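Local coordinates for phosphotriesterase, putative (Deinococcus radiodurans, PDB 4J35), which probably hydrolyses lactones at a two-metal centre in a phosphotriesterase-family TIM barrel, here engineered to hydrolyse organophosphates, at residues T2-V6 against T7-A11; M124-E127 against V128-I132; D210-Y213 against H214-T217; V315-P318 against A319-F322. The protein carries 7 engineered substitutions. All coordinates share one frame; numbering follows the deposited sequence.

Interaction 1 (T2-V6 against T7-A11); sequences TAQTV and TGAVA
Thr5 and Gly8 close a tight beta hairpin at the very start of the chain, in which strands 3-5 and 8-10 pair antiparallel as a two-stranded sheet of their own. Both the Thr5-Gly8 and the Ala3-Val10 pairs are hydrogen-bonded: Ala3 N gives a nearly straight bond of 2.9 Å to Val10 O (166° at the hydrogen), and Val10 N returns one to Ala3 O. Gln4 and Ala9 form the non-hydrogen-bonded pair between them, with Gln4 OE1 3.6 Å from Ala9 CB.

The turn is organised by the Thr5 hydroxyl. With OG1 placed between the backbone N and the carbonyl carbon (chi1 82°), it accepts from Thr7 N at 3.0 Å, an ST turn, and donates to Gly8 O at 2.8 Å, in the carbonyl plane on a lone pair. Gly8 O also receives Thr5 N at 3.1 Å, from well above that plane, so two donors grip one oxygen. Gly8 has a positive phi (115°) at which a CB would collide with the preceding carbonyl oxygen, and glycine therefore suits the place. On the same face, Thr5 CG2 meets Val10 CG2 at 3.6 Å, the two side chains crossing at about a right angle; beyond them lie Leu91 and Gln89. Val6 packs on Ile90 and on Ser83 of helix 76-86, and thus fastens the turn to the barrel.

Two loop residues, Val6 and Thr7, closed by the doubly hydrogen-bonded Thr5-Gly8 pair make this a two-residue beta hairpin, here with a type I turn.

Interaction 2 (M124-E127 against V128-I132); sequences MRTE and VTEGI
Thr126 O receives two amides, Glu130 N at 2.8 Å and Gly131 N at 2.9 Å, so that an i to i+5 bond is added beside the regular i to i+4 bond in the last turn of helix 116-129, as the chain leaves at Gly131 with positive phi. At these backbone angles a CB would strike the carbonyl oxygen of Glu130, which makes glycine the fitting residue. Val128 N and Thr129 N keep the regular helical bonds to Met124 O and Arg125 O.

Arg125 O has a second donor in Thr129 OG1, 2.9 Å away and arriving from above the carbonyl plane. The hydroxyl can bend back over its own helix because it stands between the backbone N and the carbonyl carbon (chi1 71°). Nearby, Arg125 NH1 forms a long salt bridge of 4.0 Å to Glu130 OE2, which lies at the guanidinium edge, the two planes being 41° apart; the stronger partner of this arginine is Glu122, one turn earlier. On another flank Glu127 CB rests on Ile132 CG1 at 3.8 Å, the two side chains crossing at about a right angle, while Glu127 CA makes a CH...O contact of 3.5 Å with Gly131 O. The Glu127 carboxylate reaches past Ile132 to Arg74, Thr94 and Asn70, while Met124 packs on helix 153-169.

The carbonyls of Arg125 and Thr126 each take two donors, so polar groups at the helix end are satisfied locally, and the long Arg125-Glu130 pairing probably adds only a modest electrostatic attraction.

Interaction 3 (D210-Y213 against H214-T217); sequences DPAY and HRET
His214 packs back on Asp210 and Tyr213 in the first turn of helix 211-218, which Asp210 N-caps within the beta-alpha-beta unit of strands 200-202 and 223-226. With CG anti to its carbonyl carbon (chi1 -55°), the His214 ring turns back toward the helix start, and ND1 donates to Asp210 O at 3.0 Å, nearly in the ring plane but above the carbonyl plane; Tyr213 N reaches that oxygen from the opposite face. The other ring nitrogen of His214, NE2, bonds to Met205 O, and two carbonyl partners are consistent with a doubly protonated ring. Tyr213 presents its edge to the His214 face, the centroids 5.7 Å apart and the planes at 89°; its hydroxyl bonds to Gly183 N.

Pro211, well suited to a first turn that needs no amide donor there, lays CB over one face of the Arg215 guanidinium, 3.6 Å from NH2. Arg215 in turn forms a salt bridge with Glu253. With an alanine at Arg215, Glu253 would probably lose its charged mate and the Pro211 ring its flat cover. Asp210 OD1 holds Ala212 N at 2.8 Å as the capping bond. One turn on, Thr217 OG1 (3.1 Å) and Thr217 N (3.3 Å) reach Tyr213 O from opposite faces of its carbonyl plane.

Interaction 4 (V315-P318 against A319-F322); sequences VGNP and ARLF
Phe322 has CG anti to its own carbonyl carbon (chi1 -56°), and this turns the ring back along the helix until CD2 lies 4.0 Å from Pro318 CB. The same edge comes within 3.4 Å of Pro318 O, close to the ring plane, while Leu321 CB sits over one ring face. Arg320 instead carries CG anti to its backbone N (chi1 177°) and then folds at chi2 (-97°) and chi3, so that it runs alongside Asn317, both pointing the same way. A water joins the pair, donating to Asn317 OD1 at 2.9 Å and accepting from Arg320 NE at 2.8 Å.

These residues form the last turns of helix 307-322 in the TIM barrel. Its side chains touch strands 17-26, 200-202 and 259-261, so the helix packs against strands of both parallel sheets of the barrel. Pro318 lacks an amide hydrogen and so cannot bond to the preceding turn, and the helix kinks there; its ring packs on Thr18 and Leu260 instead. Beyond the kink, Leu321 N bonds almost straight to Asn317 O at 2.8 Å, and Phe322 N to Pro318 O at 2.8 Å.

Cutting the ring of Phe322 back to an alanine would probably open a gap between Pro318 and the side chains of Pro20, Val141 and Met201 that it touches. The amide of buried Asn317 is engaged at both ends: ND2 bonds to Leu259 O and Ala256 O, while OD1 also accepts from Gln312 NE2. The guanidinium of Arg320 is held by Ser223 through NH2 and by Ala198 O through NH1.

How the interactions relate
Interactions 1 and 4 are neighbours: the N-terminal hairpin meets the end of the last helix where Ala3 CB packs 3.2 Å from Phe322 O. Their centres lie about 14 Å apart, as do those of interactions 1 and 2, which do not touch. Interaction 3 stands apart, on the far side of the chain's centre from both 1 and 2. Interaction 4 is the most buried, with no exposed residue, and joins apolar packing to a water-bridged polar pair. The hairpin relies on backbone and hydroxyl bonds, whereas 124-132 and 210-217 treat opposite ends of helices: doubled carbonyl acceptors at a C-terminus, an aspartate cap and an edge-to-face ring pair at an N-terminus.

Interaction 1 (T2-V6 against T7-A11)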
ATOM      1  N   THR A   2      16.915   7.223  -5.550  1.00 45.44           N
ATOM      2  CA  THR A   2      16.943   5.840  -5.131  1.00 55.26           C
ATOM      3  C   THR A   2      15.719   5.568  -4.278  1.00 48.06           C
ATOM      4  O   THR A   2      15.043   6.505  -3.861  1.00 44.17           O
ATOM      5  CB  THR A   2      18.206   5.526  -4.316  1.00 58.62           C
ATOM      6  OG1 THR A   2      18.315   6.457  -3.228  1.00 61.30           O
ATOM      7  CG2 THR A   2      19.442   5.632  -5.210  1.00 59.85           C
ATOM      8  N   ALA A   3      15.436   4.286  -4.046  1.00 47.02           N
ATOM      9  CA  ALA A   3      14.367   3.883  -3.132  1.00 46.14           C
ATOM     10  C   ALA A   3      14.994   3.485  -1.817  1.00 45.19           C
ATOM     11  O   ALA A   3      16.011   2.799  -1.795  1.00 43.47           O
ATOM     12  CB  ALA A   3      13.603   2.708  -3.704  1.00 37.68           C
ATOM     13  N   GLN A   4      14.390   3.890  -0.707  1.00 45.06           N
ATOM     14  CA  GLN A   4      14.889   3.433   0.573  1.00 43.13           C
ATOM     15  C   GLN A   4      14.193   2.128   0.965  1.00 42.10           C
ATOM     16  O   GLN A   4      13.021   2.143   1.307  1.00 39.12           O
ATOM     17  CB  GLN A   4      14.671   4.513   1.632  1.00 52.01           C
ATOM     18  CG  GLN A   4      15.522   4.320   2.867  1.00 50.40           C
ATOM     19  CD  GLN A   4      17.009   4.372   2.577  1.00 60.21           C
ATOM     20  OE1 GLN A   4      17.456   5.028   1.627  1.00 52.28           O
ATOM     21  NE2 GLN A   4      17.786   3.683   3.395  1.00 49.72           N
ATOM     22  N   THR A   5      14.913   1.008   0.913  1.00 43.91           N
ATOM     23  CA  THR A   5      14.351  -0.287   1.306  1.00 41.73           C
ATOM     24  C   THR A   5      14.839  -0.638   2.691  1.00 39.62           C
ATOM     25  O   THR A   5      15.664   0.070   3.261  1.00 42.01           O
ATOM     26  CB  THR A   5      14.773  -1.438   0.362  1.00 42.82           C
ATOM     27  OG1 THR A   5      16.076  -1.918   0.732  1.00 39.49           O
ATOM     28  CG2 THR A   5      14.771  -0.991  -1.060  1.00 44.09           C
ATOM     29  N   VAL A   6      14.320  -1.722   3.246  1.00 37.20           N
ATOM     30  CA  VAL A   6      14.660  -2.107   4.609  1.00 38.80           C
ATOM     31  C   VAL A   6      16.083  -2.693   4.681  1.00 45.09           C
ATOM     32  O   VAL A   6      16.612  -2.892   5.774  1.00 45.14           O
ATOM     33  CB  VAL A   6      13.615  -3.112   5.199  1.00 45.30           C
ATOM     34  CG1 VAL A   6      12.207  -2.491   5.197  1.00 42.10           C
ATOM     35  CG2 VAL A   6      13.615  -4.429   4.429  1.00 44.10           C
ATOM     36  N   THR A   7      16.700  -2.957   3.528  1.00 45.64           N
ATOM     37  CA  THR A   7      18.110  -3.349   3.488  1.00 49.10           C
ATOM     38  C   THR A   7      19.039  -2.250   2.944  1.00 56.30           C
ATOM     39  O   THR A   7      20.187  -2.527   2.595  1.00 61.66           O
ATOM     40  CB  THR A   7      18.340  -4.590   2.609  1.00 42.20           C
ATOM     41  OG1 THR A   7      17.791  -4.364   1.301  1.00 44.79           O
ATOM     42  CG2 THR A   7      17.725  -5.831   3.233  1.00 42.74           C
ATOM     43  N   GLY A   8      18.548  -1.017   2.865  1.00 52.25           N
ATOM     44  CA  GLY A   8      19.363   0.093   2.388  1.00 48.69           C
ATOM     45  C   GLY A   8      18.850   0.665   1.081  1.00 49.68           C
ATOM     46  O   GLY A   8      17.873   0.175   0.524  1.00 46.31           O
ATOM     47  N   ALA A   9      19.516   1.698   0.583  1.00 57.29           N
ATOM     48  CA  ALA A   9      19.085   2.379  -0.632  1.00 47.24           C
ATOM     49  C   ALA A   9      19.333   1.524  -1.861  1.00 50.60           C
ATOM     50  O   ALA A   9      20.295   0.756  -1.908  1.00 57.78           O
ATOM     51  CB  ALA A   9      19.807   3.707  -0.767  1.00 58.62           C
ATOM     52  N   VAL A  10      18.459   1.670  -2.853  1.00 45.32           N
ATOM     53  CA  VAL A  10      18.488   0.830  -4.050  1.00 54.11           C
ATOM     54  C   VAL A  10      18.209   1.677  -5.281  1.00 50.74           C
ATOM     55  O   VAL A  10      17.312   2.512  -5.267  1.00 47.46           O
ATOM     56  CB  VAL A  10      17.432  -0.286  -3.972  1.00 47.94           C
ATOM     57  CG1 VAL A  10      17.230  -0.929  -5.324  1.00 53.25           C
ATOM     58  CG2 VAL A  10      17.847  -1.312  -2.958  1.00 52.81           C
ATOM     59  N   ALA A  11      18.973   1.470  -6.354  1.00 49.62           N
ATOM     60  CA  ALA A  11      18.791   2.265  -7.556  1.00 57.11           C
ATOM     61  C   ALA A  11      17.412   2.047  -8.179  1.00 45.02           C
ATOM     62  O   ALA A  11      16.920   0.941  -8.241  1.00 46.09           O
ATOM     63  CB  ALA A  11      19.884   1.946  -8.570  1.00 58.99           C
TER

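Interaction 2 (M124-E127 against V128-I132)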
ATOM      1  N   MET A 124       7.154  11.249  11.038  1.00 32.47           N
ATOM      2  CA  MET A 124       7.328  10.832   9.663  1.00 34.57           C
ATOM      3  C   MET A 124       8.726  11.187   9.181  1.00 39.55           C
ATOM      4  O   MET A 124       9.399  10.365   8.568  1.00 36.96           O
ATOM      5  CB  MET A 124       6.287  11.485   8.769  1.00 37.15           C
ATOM      6  CG  MET A 124       4.892  10.920   8.938  1.00 33.88           C
ATOM      7  SD  MET A 124       3.695  11.881   7.976  1.00 35.25           S
ATOM      8  CE  MET A 124       2.226  10.884   8.265  1.00 33.97           C
ATOM      9  N   ARG A 125       9.167  12.412   9.476  1.00 36.32           N
ATOM     10  CA  ARG A 125      10.432  12.886   8.940  1.00 38.25           C
ATOM     11  C   ARG A 125      11.553  12.011   9.468  1.00 42.81           C
ATOM     12  O   ARG A 125      12.439  11.615   8.719  1.00 41.35           O
ATOM     13  CB  ARG A 125      10.693  14.344   9.332  1.00 41.79           C
ATOM     14  CG  ARG A 125      11.994  14.883   8.704  1.00 50.30           C
ATOM     15  CD  ARG A 125      12.405  16.231   9.249  1.00 56.50           C
ATOM     16  NE  ARG A 125      12.482  16.252  10.711  1.00 65.11           N
ATOM     17  CZ  ARG A 125      13.464  15.706  11.428  1.00 71.00           C
ATOM     18  NH1 ARG A 125      14.469  15.072  10.828  1.00 73.34           N
ATOM     19  NH2 ARG A 125      13.441  15.781  12.759  1.00 81.97           N
ATOM     20  N   THR A 126      11.494  11.703  10.764  1.00 43.87           N
ATOM     21  CA  THR A 126      12.542  10.926  11.421  1.00 40.79           C
ATOM     22  C   THR A 126      12.586   9.508  10.858  1.00 45.57           C
ATOM     23  O   THR A 126      13.662   8.931  10.623  1.00 42.18           O
ATOM     24  CB  THR A 126      12.316  10.846  12.947  1.00 38.72           C
ATOM     25  OG1 THR A 126      12.388  12.162  13.514  1.00 41.62           O
ATOM     26  CG2 THR A 126      13.349   9.929  13.613  1.00 44.41           C
ATOM     27  N   GLU A 127      11.416   8.926  10.630  1.00 42.69           N
ATOM     28  CA  GLU A 127      11.399   7.541  10.167  1.00 35.90           C
ATOM     29  C   GLU A 127      11.837   7.431   8.692  1.00 38.85           C
ATOM     30  O   GLU A 127      12.397   6.418   8.284  1.00 40.52           O
ATOM     31  CB  GLU A 127      10.034   6.888  10.453  1.00 35.56           C
ATOM     32  CG  GLU A 127       9.759   6.734  11.948  1.00 33.59           C
ATOM     33  CD  GLU A 127       8.496   5.923  12.268  1.00 40.07           C
ATOM     34  OE1 GLU A 127       7.556   5.912  11.441  1.00 34.91           O
ATOM     35  OE2 GLU A 127       8.471   5.290  13.347  1.00 35.42           O
ATOM     36  N   VAL A 128      11.605   8.476   7.907  1.00 35.38           N
ATOM     37  CA  VAL A 128      12.029   8.514   6.502  1.00 35.03           C
ATOM     38  C   VAL A 128      13.535   8.832   6.371  1.00 42.88           C
ATOM     39  O   VAL A 128      14.224   8.292   5.488  1.00 44.62           O
ATOM     40  CB  VAL A 128      11.241   9.631   5.726  1.00 45.06           C
ATOM     41  CG1 VAL A 128      11.957  10.050   4.439  1.00 48.06           C
ATOM     42  CG2 VAL A 128       9.815   9.180   5.429  1.00 38.71           C
ATOM     43  N   THR A 129      14.031   9.747   7.204  1.00 42.08           N
ATOM     44  CA  THR A 129      15.397  10.251   7.035  1.00 52.70           C
ATOM     45  C   THR A 129      16.415   9.531   7.924  1.00 46.53           C
ATOM     46  O   THR A 129      17.558   9.361   7.506  1.00 44.19           O
ATOM     47  CB  THR A 129      15.504  11.789   7.249  1.00 41.84           C
ATOM     48  OG1 THR A 129      15.321  12.102   8.629  1.00 50.51           O
ATOM     49  CG2 THR A 129      14.481  12.533   6.417  1.00 48.00           C
ATOM     50  N   GLU A 130      15.992   9.056   9.103  1.00 44.13           N
ATOM     51  CA  GLU A 130      16.927   8.487  10.095  1.00 45.19           C
ATOM     52  C   GLU A 130      16.695   7.030  10.423  1.00 52.38           C
ATOM     53  O   GLU A 130      17.625   6.227  10.417  1.00 47.79           O
ATOM     54  CB  GLU A 130      16.838   9.223  11.426  1.00 48.58           C
ATOM     55  CG  GLU A 130      17.239  10.668  11.385  1.00 58.80           C
ATOM     56  CD  GLU A 130      17.106  11.308  12.760  1.00 69.34           C
ATOM     57  OE1 GLU A 130      17.381  10.611  13.773  1.00 71.13           O
ATOM     58  OE2 GLU A 130      16.706  12.495  12.825  1.00 79.94           O
ATOM     59  N   GLY A 131      15.467   6.690  10.790  1.00 43.91           N
ATOM     60  CA  GLY A 131      15.161   5.295  11.010  1.00 42.53           C
ATOM     61  C   GLY A 131      14.000   5.075  11.953  1.00 40.48           C
ATOM     62  O   GLY A 131      13.490   6.002  12.582  1.00 43.25           O
ATOM     63  N   ILE A 132      13.589   3.820  12.039  1.00 40.45           N
ATOM     64  CA  ILE A 132      12.426   3.457  12.814  1.00 35.24           C
ATOM     65  C   ILE A 132      12.839   2.750  14.092  1.00 38.44           C
ATOM     66  O   ILE A 132      13.583   1.776  14.059  1.00 42.66           O
ATOM     67  CB  ILE A 132      11.506   2.530  12.001  1.00 38.31           C
ATOM     68  CG1 ILE A 132      11.046   3.261  10.733  1.00 36.93           C
ATOM     69  CG2 ILE A 132      10.346   2.068  12.870  1.00 36.80           C
ATOM     70  CD1 ILE A 132      10.565   2.379   9.626  1.00 37.03           C
TER

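Interaction 3 (D210-Y213 against H214-T217)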
ATOM      1  N   ASP A 210     -16.943   3.069 -11.273  1.00 49.52           N
ATOM      2  CA  ASP A 210     -17.285   4.147 -12.217  1.00 49.87           C
ATOM      3  C   ASP A 210     -16.013   4.810 -12.690  1.00 41.80           C
ATOM      4  O   ASP A 210     -15.356   5.497 -11.914  1.00 42.96           O
ATOM      5  CB  ASP A 210     -18.184   5.183 -11.547  1.00 45.02           C
ATOM      6  CG  ASP A 210     -18.725   6.237 -12.522  1.00 56.46           C
ATOM      7  OD1 ASP A 210     -18.094   6.516 -13.568  1.00 61.84           O
ATOM      8  OD2 ASP A 210     -19.794   6.798 -12.217  1.00 57.27           O
ATOM      9  N   PRO A 211     -15.662   4.621 -13.974  1.00 50.54           N
ATOM     10  CA  PRO A 211     -14.450   5.170 -14.594  1.00 45.37           C
ATOM     11  C   PRO A 211     -14.350   6.694 -14.440  1.00 42.38           C
ATOM     12  O   PRO A 211     -13.245   7.261 -14.466  1.00 43.59           O
ATOM     13  CB  PRO A 211     -14.623   4.801 -16.075  1.00 46.53           C
ATOM     14  CG  PRO A 211     -15.586   3.705 -16.090  1.00 60.68           C
ATOM     15  CD  PRO A 211     -16.508   3.934 -14.963  1.00 54.53           C
ATOM     16  N   ALA A 212     -15.486   7.364 -14.285  1.00 40.24           N
ATOM     17  CA  ALA A 212     -15.467   8.834 -14.180  1.00 49.68           C
ATOM     18  C   ALA A 212     -14.810   9.245 -12.867  1.00 54.89           C
ATOM     19  O   ALA A 212     -14.187  10.298 -12.781  1.00 47.70           O
ATOM     20  CB  ALA A 212     -16.869   9.414 -14.271  1.00 46.85           C
ATOM     21  N   TYR A 213     -14.939   8.392 -11.854  1.00 56.68           N
ATOM     22  CA  TYR A 213     -14.340   8.632 -10.540  1.00 50.07           C
ATOM     23  C   TYR A 213     -12.821   8.542 -10.652  1.00 49.35           C
ATOM     24  O   TYR A 213     -12.102   9.365 -10.106  1.00 43.39           O
ATOM     25  CB  TYR A 213     -14.901   7.607  -9.560  1.00 52.15           C
ATOM     26  CG  TYR A 213     -14.241   7.523  -8.201  1.00 46.49           C
ATOM     27  CD1 TYR A 213     -14.561   8.421  -7.184  1.00 49.40           C
ATOM     28  CD2 TYR A 213     -13.328   6.521  -7.925  1.00 49.14           C
ATOM     29  CE1 TYR A 213     -13.972   8.318  -5.931  1.00 48.51           C
ATOM     30  CE2 TYR A 213     -12.740   6.402  -6.672  1.00 46.38           C
ATOM     31  CZ  TYR A 213     -13.059   7.304  -5.686  1.00 50.63           C
ATOM     32  OH  TYR A 213     -12.468   7.166  -4.450  1.00 43.03           O
ATOM     33  N   HIS A 214     -12.335   7.542 -11.389  1.00 44.74           N
ATOM     34  CA  HIS A 214     -10.905   7.418 -11.661  1.00 36.32           C
ATOM     35  C   HIS A 214     -10.366   8.583 -12.491  1.00 37.92           C
ATOM     36  O   HIS A 214      -9.286   9.101 -12.241  1.00 38.79           O
ATOM     37  CB  HIS A 214     -10.623   6.109 -12.392  1.00 36.71           C
ATOM     38  CG  HIS A 214     -11.141   4.914 -11.670  1.00 38.96           C
ATOM     39  ND1 HIS A 214     -12.478   4.587 -11.653  1.00 45.78           N
ATOM     40  CD2 HIS A 214     -10.518   3.994 -10.896  1.00 40.10           C
ATOM     41  CE1 HIS A 214     -12.657   3.515 -10.904  1.00 48.65           C
ATOM     42  NE2 HIS A 214     -11.486   3.145 -10.425  1.00 39.38           N
ATOM     43  N   ARG A 215     -11.086   8.947 -13.534  1.00 40.51           N
ATOM     44  CA  ARG A 215     -10.604  10.012 -14.420  1.00 45.26           C
ATOM     45  C   ARG A 215     -10.477  11.319 -13.644  1.00 42.18           C
ATOM     46  O   ARG A 215      -9.519  12.079 -13.783  1.00 43.72           O
ATOM     47  CB  ARG A 215     -11.562  10.166 -15.582  1.00 39.26           C
ATOM     48  CG  ARG A 215     -11.404   9.046 -16.607  1.00 37.28           C
ATOM     49  CD  ARG A 215     -12.171   9.312 -17.858  1.00 48.85           C
ATOM     50  NE  ARG A 215     -13.565   8.963 -17.696  1.00 53.04           N
ATOM     51  CZ  ARG A 215     -14.168   7.948 -18.293  1.00 40.02           C
ATOM     52  NH1 ARG A 215     -13.513   7.139 -19.123  1.00 51.54           N
ATOM     53  NH2 ARG A 215     -15.453   7.736 -18.029  1.00 46.37           N
ATOM     54  N   GLU A 216     -11.433  11.554 -12.776  1.00 37.49           N
ATOM     55  CA  GLU A 216     -11.348  12.745 -11.945  1.00 45.28           C
ATOM     56  C   GLU A 216     -10.115  12.776 -11.035  1.00 49.22           C
ATOM     57  O   GLU A 216      -9.493  13.807 -10.858  1.00 46.98           O
ATOM     58  CB  GLU A 216     -12.589  12.888 -11.090  1.00 48.43           C
ATOM     59  CG  GLU A 216     -12.593  14.179 -10.346  1.00 67.17           C
ATOM     60  CD  GLU A 216     -13.840  14.367  -9.523  1.00 74.03           C
ATOM     61  OE1 GLU A 216     -14.744  13.514  -9.632  1.00 73.71           O
ATOM     62  OE2 GLU A 216     -13.900  15.377  -8.780  1.00 77.27           O
ATOM     63  N   THR A 217      -9.767  11.643 -10.430  1.00 39.24           N
ATOM     64  CA  THR A 217      -8.573  11.578  -9.628  1.00 35.71           C
ATOM     65  C   THR A 217      -7.321  11.822 -10.453  1.00 31.63           C
ATOM     66  O   THR A 217      -6.404  12.551 -10.007  1.00 37.03           O
ATOM     67  CB  THR A 217      -8.474  10.133  -8.929  1.00 30.98           C
ATOM     68  OG1 THR A 217      -9.701   9.865  -8.257  1.00 37.51           O
ATOM     69  CG2 THR A 217      -7.376  10.115  -7.915  1.00 34.19           C
TER

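Interaction 4 (V315-P318 against A319-F322)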
ATOM      1  N   VAL A 315       6.612  -2.083 -13.913  1.00 37.32           N
ATOM      2  CA  VAL A 315       8.036  -1.775 -13.737  1.00 33.38           C
ATOM      3  C   VAL A 315       8.316  -0.256 -13.902  1.00 33.43           C
ATOM      4  O   VAL A 315       8.964   0.340 -13.045  1.00 41.39           O
ATOM      5  CB  VAL A 315       8.922  -2.548 -14.762  1.00 44.64           C
ATOM      6  CG1 VAL A 315      10.400  -2.222 -14.561  1.00 37.21           C
ATOM      7  CG2 VAL A 315       8.691  -4.092 -14.651  1.00 42.48           C
ATOM      8  N   GLY A 316       7.833   0.307 -15.000  1.00 40.11           N
ATOM      9  CA  GLY A 316       8.081   1.712 -15.322  1.00 47.34           C
ATOM     10  C   GLY A 316       7.533   2.628 -14.241  1.00 38.45           C
ATOM     11  O   GLY A 316       8.240   3.493 -13.735  1.00 39.02           O
ATOM     12  N   ASN A 317       6.269   2.445 -13.889  1.00 39.85           N
ATOM     13  CA  ASN A 317       5.644   3.324 -12.900  1.00 42.11           C
ATOM     14  C   ASN A 317       6.262   3.228 -11.512  1.00 36.36           C
ATOM     15  O   ASN A 317       6.546   4.243 -10.885  1.00 33.91           O
ATOM     16  CB  ASN A 317       4.136   3.119 -12.857  1.00 32.74           C
ATOM     17  CG  ASN A 317       3.480   3.454 -14.163  1.00 32.99           C
ATOM     18  OD1 ASN A 317       4.096   4.092 -15.047  1.00 39.59           O
ATOM     19  ND2 ASN A 317       2.205   3.118 -14.288  1.00 36.67           N
ATOM     20  N   PRO A 318       6.455   2.004 -10.984  1.00 33.63           N
ATOM     21  CA  PRO A 318       7.117   1.926  -9.685  1.00 36.14           C
ATOM     22  C   PRO A 318       8.519   2.533  -9.683  1.00 35.74           C
ATOM     23  O   PRO A 318       8.908   3.068  -8.652  1.00 36.19           O
ATOM     24  CB  PRO A 318       7.209   0.405  -9.423  1.00 33.72           C
ATOM     25  CG  PRO A 318       6.175  -0.197 -10.322  1.00 40.02           C
ATOM     26  CD  PRO A 318       5.990   0.696 -11.471  1.00 37.65           C
ATOM     27  N   ALA A 319       9.273   2.442 -10.785  1.00 36.40           N
ATOM     28  CA  ALA A 319      10.630   2.989 -10.800  1.00 41.62           C
ATOM     29  C   ALA A 319      10.544   4.502 -10.595  1.00 34.12           C
ATOM     30  O   ALA A 319      11.313   5.114  -9.842  1.00 37.80           O
ATOM     31  CB  ALA A 319      11.306   2.689 -12.128  1.00 51.20           C
ATOM     32  N   ARG A 320       9.561   5.081 -11.251  1.00 33.01           N
ATOM     33  CA  ARG A 320       9.365   6.528 -11.236  1.00 43.23           C
ATOM     34  C   ARG A 320       8.782   6.983  -9.868  1.00 46.34           C
ATOM     35  O   ARG A 320       9.249   7.921  -9.225  1.00 35.77           O
ATOM     36  CB  ARG A 320       8.432   6.885 -12.407  1.00 45.63           C
ATOM     37  CG  ARG A 320       8.031   8.356 -12.536  1.00 55.61           C
ATOM     38  CD  ARG A 320       6.667   8.608 -11.898  1.00 58.79           C
ATOM     39  NE  ARG A 320       5.587   7.769 -12.440  1.00 70.73           N
ATOM     40  CZ  ARG A 320       4.332   7.796 -11.989  1.00 67.69           C
ATOM     41  NH1 ARG A 320       4.023   8.629 -11.005  1.00 44.30           N
ATOM     42  NH2 ARG A 320       3.402   6.993 -12.512  1.00 63.49           N
ATOM     43  N   LEU A 321       7.752   6.291  -9.422  1.00 36.54           N
ATOM     44  CA  LEU A 321       7.095   6.583  -8.147  1.00 35.17           C
ATOM     45  C   LEU A 321       7.928   6.299  -6.895  1.00 36.18           C
ATOM     46  O   LEU A 321       7.927   7.095  -5.977  1.00 37.12           O
ATOM     47  CB  LEU A 321       5.770   5.832  -8.088  1.00 37.55           C
ATOM     48  CG  LEU A 321       4.597   6.688  -7.654  1.00 48.12           C
ATOM     49  CD1 LEU A 321       3.299   6.080  -8.148  1.00 50.41           C
ATOM     50  CD2 LEU A 321       4.609   6.829  -6.121  1.00 42.22           C
ATOM     51  N   PHE A 322       8.621   5.169  -6.822  1.00 35.38           N
ATOM     52  CA  PHE A 322       9.301   4.804  -5.586  1.00 35.51           C
ATOM     53  C   PHE A 322      10.816   4.945  -5.631  1.00 35.50           C
ATOM     54  O   PHE A 322      11.483   4.904  -4.590  1.00 38.86           O
ATOM     55  CB  PHE A 322       8.905   3.350  -5.194  1.00 34.04           C
ATOM     56  CG  PHE A 322       7.409   3.162  -5.065  1.00 35.63           C
ATOM     57  CD1 PHE A 322       6.735   3.611  -3.933  1.00 32.79           C
ATOM     58  CD2 PHE A 322       6.679   2.564  -6.075  1.00 41.61           C
ATOM     59  CE1 PHE A 322       5.361   3.469  -3.824  1.00 31.70           C
ATOM     60  CE2 PHE A 322       5.304   2.407  -5.979  1.00 34.13           C
ATOM     61  CZ  PHE A 322       4.643   2.860  -4.841  1.00 34.02           C
TER
HETATM   62  O   HOH W   1       5.552   6.571 -14.998  1.00 37.11           O